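Local structure of alpha-actinin-like protein 1 (Schizosaccharomyces pombe, 5BVR) at residues A[39-44]-A[62-67]; A[44-49]-A[71-76]; A[19-24]-A[29-34]. The protein binds actin filaments and takes part in forming and organising the actin ring, with roles in cytokinesis and septation. All blocks are in the same frame, centred on the assembly; numbering follows the deposited sequence.

Contact 1 (A[39-44]-A[62-67]); sequences LSDGIL and RNPRMR
Asp41 and Pro64 make the first touch between segments 39-44 and 62-67. CB of Asp41 lies 3.6 Å from CG of Pro64, and the two side chains meet at a slant. The chain reaches Asp41 through a type I beta turn that runs from Leu39 to Gly42. The Asp41 carboxylate bends back to its own chain rather than across. Its CG sits between the backbone N and the carbonyl carbon (chi1 66°), which carries OD1 over to the backbone N of Ile43. That bond is 3.0 Å from Ile43 N to Asp41 OD1 and nearly straight, with an angle of 168°. The donor comes on the anti side of OD1, well out of the carboxylate plane, and the bond closes an Asx turn. Gly42 follows with a positive phi, at the N-cap of helix 43-53. Ile43, in the first turn of that helix, points toward the other segment, and CD1 at the end of its longer branch makes the touch. Ile43 CD1 rests 3.7 Å from CD of Pro64, and the same methyl lies 3.8 Å from the backbone O of Arg62. Pro64 is itself held at the centre of an inverse gamma turn. Nearby, Asn73 ND2 bonds to Asp41 O, and Arg70 NH1 bonds to Pro64 O. The whole is a surface contact of the first calponin-homology domain, where an Asx turn at a helix start meets a proline in the loop leading to helix 67-83.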
loop_
_atom_site.group_PDB
_atom_site.type_symbol
_atom_site.label_atom_id
_atom_site.label_comp_id
_atom_site.label_asym_id
_atom_site.label_seq_id
_atom_site.Cartn_x
_atom_site.Cartn_y
_atom_site.Cartn_z
ATOM N N LEU A 39 -8.793 -1.595 -15.369
ATOM C CA LEU A 39 -8.708 -3.023 -15.069
ATOM C C LEU A 39 -9.751 -3.835 -15.824
ATOM O O LEU A 39 -9.786 -5.046 -15.683
ATOM C CB LEU A 39 -8.910 -3.295 -13.584
ATOM C CG LEU A 39 -8.011 -2.514 -12.628
ATOM C CD1 LEU A 39 -8.244 -2.991 -11.195
ATOM C CD2 LEU A 39 -6.566 -2.632 -13.002
ATOM N N SER A 40 -10.611 -3.168 -16.580
ATOM C CA SER A 40 -11.779 -3.820 -17.159
ATOM C C SER A 40 -11.496 -4.974 -18.091
ATOM O O SER A 40 -12.311 -5.879 -18.157
ATOM C CB SER A 40 -12.675 -2.783 -17.802
ATOM O OG SER A 40 -13.197 -1.951 -16.772
ATOM N N ASP A 41 -10.347 -4.982 -18.762
ATOM C CA ASP A 41 -10.032 -6.095 -19.666
ATOM C C ASP A 41 -9.241 -7.225 -19.012
ATOM O O ASP A 41 -8.868 -8.204 -19.678
ATOM C CB ASP A 41 -9.327 -5.599 -20.935
ATOM C CG ASP A 41 -7.943 -5.024 -20.678
ATOM O OD1 ASP A 41 -7.334 -5.281 -19.613
ATOM O OD2 ASP A 41 -7.456 -4.285 -21.566
ATOM N N GLY A 42 -8.970 -7.090 -17.717
ATOM C CA GLY A 42 -8.332 -8.146 -16.951
ATOM C C GLY A 42 -6.823 -8.225 -17.038
ATOM O O GLY A 42 -6.216 -8.934 -16.227
ATOM N N ILE A 43 -6.205 -7.512 -17.976
ATOM C CA ILE A 43 -4.789 -7.740 -18.259
ATOM C C ILE A 43 -3.898 -7.232 -17.116
ATOM O O ILE A 43 -3.003 -7.942 -16.668
ATOM C CB ILE A 43 -4.367 -7.108 -19.583
ATOM C CG1 ILE A 43 -5.026 -7.872 -20.729
ATOM C CG2 ILE A 43 -2.835 -7.111 -19.750
ATOM C CD1 ILE A 43 -4.930 -7.156 -22.047
ATOM N N LEU A 44 -4.130 -6.005 -16.654
ATOM C CA LEU A 44 -3.262 -5.453 -15.611
ATOM C C LEU A 44 -3.448 -6.182 -14.290
ATOM O O LEU A 44 -2.499 -6.324 -13.508
ATOM C CB LEU A 44 -3.475 -3.960 -15.450
ATOM C CG LEU A 44 -3.019 -3.106 -16.634
ATOM C CD1 LEU A 44 -3.196 -1.651 -16.305
ATOM C CD2 LEU A 44 -1.575 -3.385 -17.072
ATOM N N ARG A 62 -4.665 -11.323 -24.863
ATOM C CA ARG A 62 -3.878 -10.091 -24.860
ATOM C C ARG A 62 -4.495 -8.984 -25.730
ATOM O O ARG A 62 -4.040 -7.837 -25.680
ATOM C CB ARG A 62 -2.432 -10.395 -25.283
ATOM C CG ARG A 62 -1.733 -11.376 -24.347
ATOM C CD ARG A 62 -0.278 -11.613 -24.722
ATOM N NE ARG A 62 0.508 -10.386 -24.672
ATOM C CZ ARG A 62 1.749 -10.272 -25.134
ATOM N NH1 ARG A 62 2.358 -11.315 -25.691
ATOM N NH2 ARG A 62 2.380 -9.108 -25.047
ATOM N N ASN A 63 -5.521 -9.327 -26.510
ATOM C CA ASN A 63 -6.281 -8.356 -27.289
ATOM C C ASN A 63 -7.775 -8.585 -27.071
ATOM O O ASN A 63 -8.504 -8.935 -27.995
ATOM C CB ASN A 63 -5.922 -8.505 -28.782
ATOM C CG ASN A 63 -5.175 -7.306 -29.347
ATOM O OD1 ASN A 63 -4.706 -6.435 -28.619
ATOM N ND2 ASN A 63 -5.058 -7.270 -30.674
ATOM N N PRO A 64 -8.245 -8.393 -25.834
ATOM C CA PRO A 64 -9.611 -8.774 -25.460
ATOM C C PRO A 64 -10.620 -7.718 -25.870
ATOM O O PRO A 64 -11.237 -7.042 -25.036
ATOM C CB PRO A 64 -9.524 -8.895 -23.940
ATOM C CG PRO A 64 -8.524 -7.877 -23.570
ATOM C CD PRO A 64 -7.488 -7.909 -24.665
ATOM N N ARG A 65 -10.783 -7.612 -27.183
ATOM C CA ARG A 65 -11.656 -6.632 -27.787
ATOM C C ARG A 65 -13.125 -6.927 -27.490
ATOM O O ARG A 65 -13.929 -6.011 -27.349
ATOM C CB ARG A 65 -11.403 -6.612 -29.295
ATOM C CG ARG A 65 -12.161 -5.539 -30.005
ATOM C CD ARG A 65 -11.544 -5.214 -31.346
ATOM N NE ARG A 65 -12.353 -4.232 -32.058
ATOM C CZ ARG A 65 -13.356 -4.534 -32.874
ATOM N NH1 ARG A 65 -13.684 -5.804 -33.105
ATOM N NH2 ARG A 65 -14.030 -3.557 -33.471
ATOM N N MET A 66 -13.465 -8.208 -27.379
ATOM C CA MET A 66 -14.831 -8.642 -27.119
ATOM C C MET A 66 -15.062 -8.845 -25.631
ATOM O O MET A 66 -14.158 -9.312 -24.920
ATOM C CB MET A 66 -15.083 -9.974 -27.813
ATOM C CG MET A 66 -15.092 -9.922 -29.334
ATOM S SD MET A 66 -15.207 -11.587 -30.031
ATOM C CE MET A 66 -13.507 -11.922 -30.414
ATOM N N ARG A 67 -16.265 -8.518 -25.166
ATOM C CA ARG A 67 -16.603 -8.674 -23.749
ATOM C C ARG A 67 -16.326 -10.087 -23.220
ATOM O O ARG A 67 -15.830 -10.219 -22.092
ATOM C CB ARG A 67 -18.056 -8.277 -23.479
ATOM C CG ARG A 67 -18.456 -8.302 -22.012
ATOM C CD ARG A 67 -19.911 -7.872 -21.810
ATOM N NE ARG A 67 -20.306 -7.911 -20.405
ATOM C CZ ARG A 67 -20.089 -6.933 -19.521
ATOM N NH1 ARG A 67 -19.498 -5.799 -19.892
ATOM N NH2 ARG A 67 -20.509 -7.090 -18.282
#

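Contact 2 (A[44-49]-A[71-76])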
loop_
_atom_site.group_PDB
_atom_site.type_symbol
_atom_site.label_atom_id
_atom_site.label_comp_id
_atom_site.label_asym_id
_atom_site.label_seq_id
_atom_site.Cartn_x
_atom_site.Cartn_y
_atom_site.Cartn_z
ATOM N N LEU A 44 -4.130 -6.005 -16.654
ATOM C CA LEU A 44 -3.262 -5.453 -15.611
ATOM C C LEU A 44 -3.448 -6.182 -14.290
ATOM O O LEU A 44 -2.499 -6.324 -13.508
ATOM C CB LEU A 44 -3.475 -3.960 -15.450
ATOM C CG LEU A 44 -3.019 -3.106 -16.634
ATOM C CD1 LEU A 44 -3.196 -1.651 -16.305
ATOM C CD2 LEU A 44 -1.575 -3.385 -17.072
ATOM N N LEU A 45 -4.661 -6.659 -14.033
ATOM C CA LEU A 45 -4.888 -7.470 -12.846
ATOM C C LEU A 45 -4.094 -8.776 -12.926
ATOM O O LEU A 45 -3.411 -9.166 -11.991
ATOM C CB LEU A 45 -6.375 -7.742 -12.672
ATOM C CG LEU A 45 -6.833 -8.479 -11.429
ATOM C CD1 LEU A 45 -6.331 -7.758 -10.177
ATOM C CD2 LEU A 45 -8.362 -8.575 -11.445
ATOM N N ILE A 46 -4.145 -9.457 -14.060
ATOM C CA ILE A 46 -3.353 -10.669 -14.208
ATOM C C ILE A 46 -1.873 -10.385 -14.021
ATOM O O ILE A 46 -1.184 -11.107 -13.289
ATOM C CB ILE A 46 -3.601 -11.302 -15.570
ATOM C CG1 ILE A 46 -4.998 -11.923 -15.590
ATOM C CG2 ILE A 46 -2.523 -12.368 -15.915
ATOM C CD1 ILE A 46 -5.477 -12.300 -16.998
ATOM N N GLN A 47 -1.382 -9.342 -14.676
ATOM C CA GLN A 47 0.023 -8.992 -14.562
ATOM C C GLN A 47 0.395 -8.629 -13.118
ATOM O O GLN A 47 1.445 -9.063 -12.627
ATOM C CB GLN A 47 0.376 -7.875 -15.539
ATOM C CG GLN A 47 0.271 -8.345 -16.997
ATOM C CD GLN A 47 0.512 -7.251 -18.027
ATOM O OE1 GLN A 47 0.111 -6.105 -17.853
ATOM N NE2 GLN A 47 1.177 -7.614 -19.109
ATOM N N LEU A 48 -0.437 -7.850 -12.436
ATOM C CA LEU A 48 -0.215 -7.570 -11.013
ATOM C C LEU A 48 -0.037 -8.867 -10.217
ATOM O O LEU A 48 0.907 -9.012 -9.429
ATOM C CB LEU A 48 -1.367 -6.759 -10.408
ATOM C CG LEU A 48 -1.231 -6.482 -8.905
ATOM C CD1 LEU A 48 -0.106 -5.505 -8.623
ATOM C CD2 LEU A 48 -2.545 -5.960 -8.355
ATOM N N LEU A 49 -0.938 -9.820 -10.428
ATOM C CA LEU A 49 -0.926 -11.064 -9.675
ATOM C C LEU A 49 0.352 -11.864 -9.927
ATOM O O LEU A 49 0.914 -12.446 -9.003
ATOM C CB LEU A 49 -2.165 -11.896 -9.993
ATOM C CG LEU A 49 -3.465 -11.293 -9.471
ATOM C CD1 LEU A 49 -4.675 -11.986 -10.117
ATOM C CD2 LEU A 49 -3.563 -11.375 -7.943
ATOM N N LEU A 71 -14.173 -10.863 -19.725
ATOM C CA LEU A 71 -14.685 -11.690 -18.655
ATOM C C LEU A 71 -13.781 -12.902 -18.418
ATOM O O LEU A 71 -13.484 -13.227 -17.275
ATOM C CB LEU A 71 -16.114 -12.141 -18.935
ATOM C CG LEU A 71 -17.168 -11.025 -18.888
ATOM C CD1 LEU A 71 -18.459 -11.504 -19.539
ATOM C CD2 LEU A 71 -17.452 -10.557 -17.465
ATOM N N GLU A 72 -13.301 -13.536 -19.484
ATOM C CA GLU A 72 -12.404 -14.677 -19.329
ATOM C C GLU A 72 -11.147 -14.286 -18.564
ATOM O O GLU A 72 -10.712 -15.005 -17.652
ATOM C CB GLU A 72 -12.005 -15.266 -20.694
ATOM C CG GLU A 72 -13.049 -16.121 -21.363
ATOM C CD GLU A 72 -12.607 -16.565 -22.745
ATOM O OE1 GLU A 72 -11.459 -16.264 -23.135
ATOM O OE2 GLU A 72 -13.417 -17.194 -23.442
ATOM N N ASN A 73 -10.555 -13.156 -18.946
ATOM C CA ASN A 73 -9.346 -12.679 -18.276
ATOM C C ASN A 73 -9.606 -12.400 -16.811
ATOM O O ASN A 73 -8.851 -12.833 -15.949
ATOM C CB ASN A 73 -8.761 -11.413 -18.923
ATOM C CG ASN A 73 -8.072 -11.682 -20.258
ATOM O OD1 ASN A 73 -7.834 -12.828 -20.641
ATOM N ND2 ASN A 73 -7.720 -10.615 -20.946
ATOM N N VAL A 74 -10.681 -11.684 -16.518
ATOM C CA VAL A 74 -10.936 -11.343 -15.140
ATOM C C VAL A 74 -11.230 -12.604 -14.315
ATOM O O VAL A 74 -10.782 -12.723 -13.167
ATOM C CB VAL A 74 -12.084 -10.321 -15.032
ATOM C CG1 VAL A 74 -12.456 -10.104 -13.593
ATOM C CG2 VAL A 74 -11.681 -9.004 -15.648
ATOM N N ASN A 75 -11.984 -13.532 -14.899
ATOM C CA ASN A 75 -12.312 -14.766 -14.215
ATOM C C ASN A 75 -11.025 -15.548 -13.897
ATOM O O ASN A 75 -10.898 -16.113 -12.817
ATOM C CB ASN A 75 -13.281 -15.598 -15.052
ATOM C CG ASN A 75 -13.755 -16.841 -14.341
ATOM O OD1 ASN A 75 -14.446 -16.770 -13.330
ATOM N ND2 ASN A 75 -13.394 -17.996 -14.878
ATOM N N LYS A 76 -10.071 -15.549 -14.827
ATOM C CA LYS A 76 -8.765 -16.172 -14.574
ATOM C C LYS A 76 -8.110 -15.570 -13.333
ATOM O O LYS A 76 -7.625 -16.290 -12.460
ATOM C CB LYS A 76 -7.856 -15.988 -15.796
ATOM C CG LYS A 76 -6.479 -16.562 -15.656
ATOM C CD LYS A 76 -5.717 -16.353 -16.949
ATOM C CE LYS A 76 -4.282 -16.765 -16.833
ATOM N NZ LYS A 76 -4.193 -18.248 -16.843
#
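Two helices of the first calponin-homology domain, 43-53 and 67-83, pack here through Ile46, Asn73 and Lys76. The backbones come nearest at Ile46 and Asn73, whose CA atoms are 7.5 Å apart. Ile46 does the touching with the end of its longer branch. CG1 stands beside the backbone N, opposite the carbonyl carbon (chi1 -72°), and the chain then runs out extended, ending at CD1. CD1 of Ile46 lies 3.6 Å from the backbone O of Asn73 and 3.9 Å from its CB. The methyl therefore rests against the backbone and CB of the asparagine, not its amide, and the two side chains meet at about a right angle. On the next turn of helix 67-83, CD of Lys76 comes within 4.1 Å of the same Ile46 CD1. The lysine chain is extended as far as CE, which carries CD past the isoleucine methyl. The bend at its last torsion (chi4 75°) turns NZ to the backbone O of Leu57, where it forms a hydrogen bond. The Asn73 amide is also engaged elsewhere: its ND2 bonds to the backbone O of Asn61. Tyr60 touches both Ile46 and Asn73. Further along, Leu45 and Leu49 point toward helix 67-83 and pack on Ala77, with Leu49 also on Tyr80 and Ile81. No hydrogen bond joins the two segments. The direct touches are van der Waals contacts of the Ile46 CD1 methyl with a carbonyl oxygen and with carbon atoms. The polar ends do other work: Asn73 holds Asn61 O and Lys76 holds Leu57 O, both in the loop between the helices, while the carbon parts of the same two residues take up Ile46.

Contact 3 (A[19-24]-A[29-34])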
loop_
_atom_site.group_PDB
_atom_site.type_symbol
_atom_site.label_atom_id
_atom_site.label_comp_id
_atom_site.label_asym_id
_atom_site.label_seq_id
_atom_site.Cartn_x
_atom_site.Cartn_y
_atom_site.Cartn_z
ATOM N N TRP A 19 0.141 2.225 -5.361
ATOM C CA TRP A 19 0.673 0.931 -4.951
ATOM C C TRP A 19 0.699 -0.024 -6.165
ATOM O O TRP A 19 1.722 -0.649 -6.448
ATOM C CB TRP A 19 -0.159 0.356 -3.798
ATOM C CG TRP A 19 0.267 -1.022 -3.446
ATOM C CD1 TRP A 19 1.291 -1.392 -2.603
ATOM C CD2 TRP A 19 -0.296 -2.229 -3.948
ATOM N NE1 TRP A 19 1.359 -2.767 -2.535
ATOM C CE2 TRP A 19 0.412 -3.300 -3.372
ATOM C CE3 TRP A 19 -1.338 -2.515 -4.826
ATOM C CZ2 TRP A 19 0.094 -4.628 -3.639
ATOM C CZ3 TRP A 19 -1.651 -3.822 -5.085
ATOM C CH2 TRP A 19 -0.933 -4.867 -4.509
ATOM N N PHE A 20 -0.412 -0.076 -6.881
ATOM C CA PHE A 20 -0.571 -0.939 -8.062
ATOM C C PHE A 20 0.553 -0.599 -9.045
ATOM O O PHE A 20 1.230 -1.494 -9.575
ATOM C CB PHE A 20 -1.975 -0.698 -8.649
ATOM C CG PHE A 20 -2.555 -1.831 -9.461
ATOM C CD1 PHE A 20 -1.911 -2.332 -10.575
ATOM C CD2 PHE A 20 -3.812 -2.321 -9.131
ATOM C CE1 PHE A 20 -2.494 -3.332 -11.317
ATOM C CE2 PHE A 20 -4.408 -3.305 -9.879
ATOM C CZ PHE A 20 -3.744 -3.815 -10.976
ATOM N N ASN A 21 0.764 0.693 -9.273
ATOM C CA ASN A 21 1.778 1.138 -10.222
ATOM C C ASN A 21 3.207 0.863 -9.799
ATOM O O ASN A 21 4.046 0.577 -10.664
ATOM C CB ASN A 21 1.594 2.603 -10.590
ATOM C CG ASN A 21 0.383 2.821 -11.446
ATOM O OD1 ASN A 21 -0.103 1.902 -12.110
ATOM N ND2 ASN A 21 -0.124 4.032 -11.439
ATOM N N THR A 22 3.517 0.919 -8.503
ATOM C CA THR A 22 4.856 0.508 -8.079
ATOM C C THR A 22 5.149 -0.944 -8.485
ATOM O O THR A 22 6.279 -1.295 -8.804
ATOM C CB THR A 22 5.099 0.667 -6.551
ATOM O OG1 THR A 22 4.294 -0.259 -5.814
ATOM C CG2 THR A 22 4.832 2.073 -6.107
ATOM N N LYS A 23 4.130 -1.793 -8.473
ATOM C CA LYS A 23 4.305 -3.176 -8.873
ATOM C C LYS A 23 4.453 -3.302 -10.398
ATOM O O LYS A 23 5.424 -3.903 -10.906
ATOM C CB LYS A 23 3.144 -4.024 -8.369
ATOM C CG LYS A 23 2.945 -4.015 -6.863
ATOM C CD LYS A 23 4.204 -4.322 -6.074
ATOM C CE LYS A 23 3.907 -4.274 -4.586
ATOM N NZ LYS A 23 5.127 -4.589 -3.797
ATOM N N LEU A 24 3.513 -2.720 -11.131
ATOM C CA LEU A 24 3.556 -2.753 -12.589
ATOM C C LEU A 24 4.855 -2.166 -13.143
ATOM O O LEU A 24 5.420 -2.708 -14.095
ATOM C CB LEU A 24 2.374 -1.989 -13.174
ATOM C CG LEU A 24 0.985 -2.587 -12.967
ATOM C CD1 LEU A 24 -0.050 -1.631 -13.515
ATOM C CD2 LEU A 24 0.874 -3.938 -13.651
ATOM N N LEU A 29 5.589 -2.088 -17.164
ATOM C CA LEU A 29 4.248 -2.265 -17.709
ATOM C C LEU A 29 3.507 -0.931 -17.687
ATOM O O LEU A 29 3.875 -0.043 -16.920
ATOM C CB LEU A 29 3.483 -3.333 -16.918
ATOM C CG LEU A 29 4.000 -4.764 -17.108
ATOM C CD1 LEU A 29 3.359 -5.737 -16.136
ATOM C CD2 LEU A 29 3.715 -5.222 -18.537
ATOM N N PRO A 30 2.469 -0.788 -18.529
ATOM C CA PRO A 30 1.699 0.460 -18.536
ATOM C C PRO A 30 1.025 0.677 -17.192
ATOM O O PRO A 30 0.707 -0.296 -16.520
ATOM C CB PRO A 30 0.652 0.240 -19.632
ATOM C CG PRO A 30 0.632 -1.230 -19.893
ATOM C CD PRO A 30 1.996 -1.736 -19.551
ATOM N N SER A 31 0.830 1.934 -16.815
ATOM C CA SER A 31 0.223 2.263 -15.528
ATOM C C SER A 31 -1.302 2.283 -15.517
ATOM O O SER A 31 -1.984 2.382 -16.538
ATOM C CB SER A 31 0.725 3.623 -15.048
ATOM O OG SER A 31 2.130 3.625 -14.883
ATOM N N VAL A 32 -1.817 2.188 -14.301
ATOM C CA VAL A 32 -3.207 2.439 -14.013
ATOM C C VAL A 32 -3.350 3.944 -13.785
ATOM O O VAL A 32 -2.585 4.524 -13.013
ATOM C CB VAL A 32 -3.632 1.713 -12.721
ATOM C CG1 VAL A 32 -5.065 2.096 -12.304
ATOM C CG2 VAL A 32 -3.504 0.203 -12.905
ATOM N N PHE A 33 -4.332 4.549 -14.440
ATOM C CA PHE A 33 -4.648 5.961 -14.212
ATOM C C PHE A 33 -6.028 6.121 -13.592
ATOM O O PHE A 33 -6.277 7.072 -12.840
ATOM C CB PHE A 33 -4.552 6.724 -15.529
ATOM C CG PHE A 33 -3.158 6.768 -16.083
ATOM C CD1 PHE A 33 -2.232 7.649 -15.562
ATOM C CD2 PHE A 33 -2.766 5.911 -17.095
ATOM C CE1 PHE A 33 -0.947 7.697 -16.055
ATOM C CE2 PHE A 33 -1.473 5.955 -17.593
ATOM C CZ PHE A 33 -0.569 6.849 -17.068
ATOM N N ASP A 34 -6.913 5.177 -13.889
ATOM C CA ASP A 34 -8.291 5.214 -13.416
ATOM C C ASP A 34 -8.783 3.803 -13.154
ATOM O O ASP A 34 -9.060 3.041 -14.092
ATOM C CB ASP A 34 -9.177 5.899 -14.467
ATOM C CG ASP A 34 -10.608 6.123 -13.987
ATOM O OD1 ASP A 34 -10.986 5.610 -12.912
ATOM O OD2 ASP A 34 -11.367 6.806 -14.713
#
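Asn21 OD1 accepts a hydrogen bond from the backbone N of Val32, at 2.8 Å. The same amide works in the other direction too. Asn21 ND2 donates a hydrogen bond to the backbone O of Val32 at 3.0 Å, almost perfectly straight (176°), in the plane of the Val32 carbonyl and on a lone pair of its O. One side chain of helix 11-25 thus pairs with both backbone polar atoms of one residue, which fixes the rotation of the amide. CG of Asn21 stands beside its own backbone N (chi1 -71°), and from there the amide reaches across to the extended run from Leu29 to Val32. Replacing Asn21 by an alanine would probably leave Val32 N and O without these partners and let the 29-34 segment shift from the helix. A third bond joins the end of the helix segment to the start of the loop segment: Leu29 N donates to Leu24 O at 3.1 Å, from above the carbonyl plane. Apolar side chains pack beside the amide. CG2 of Val32 sits over one face of the Phe20 ring, 4.1 Å from its centroid, as a CH-pi contact. Leu24 divides its branches. Leu24 CD1 lies 4.0 Å from Val32 CG2, and Leu24 CD2 lies 3.9 Å from Leu29 CD1. Leu24 CD1 also comes to 3.4 Å from Pro30 O, a buried oxygen with no polar partner in the model. Leu48 and Ile108 also pack on Phe20. The chemistry is two-fold: a bidentate amide positions the loop, and Phe20, Leu24, Leu29 and Val32 join helix and loop by apolar packing.

Overall arrangement
All three contacts lie in the first calponin-homology domain of the actin-binding part of the protein. Contact 3 comes first along the chain and closes before the others open. Contacts 1 and 2 then interleave: both use helix 43-53, share Leu44 and reach on to 62-67 and 71-76. Their centres are about 8 Å apart. The centre of contact 3 lies about 16 Å from that of contact 1 and about 14 Å from that of contact 2. Phe20 packs on Leu39, Lys23 on Leu48, and Leu44 on Val32. Helix 43-53 thus stands between helix 11-25 with its following loop and helix 67-83, linking successive helices of the domain into one body.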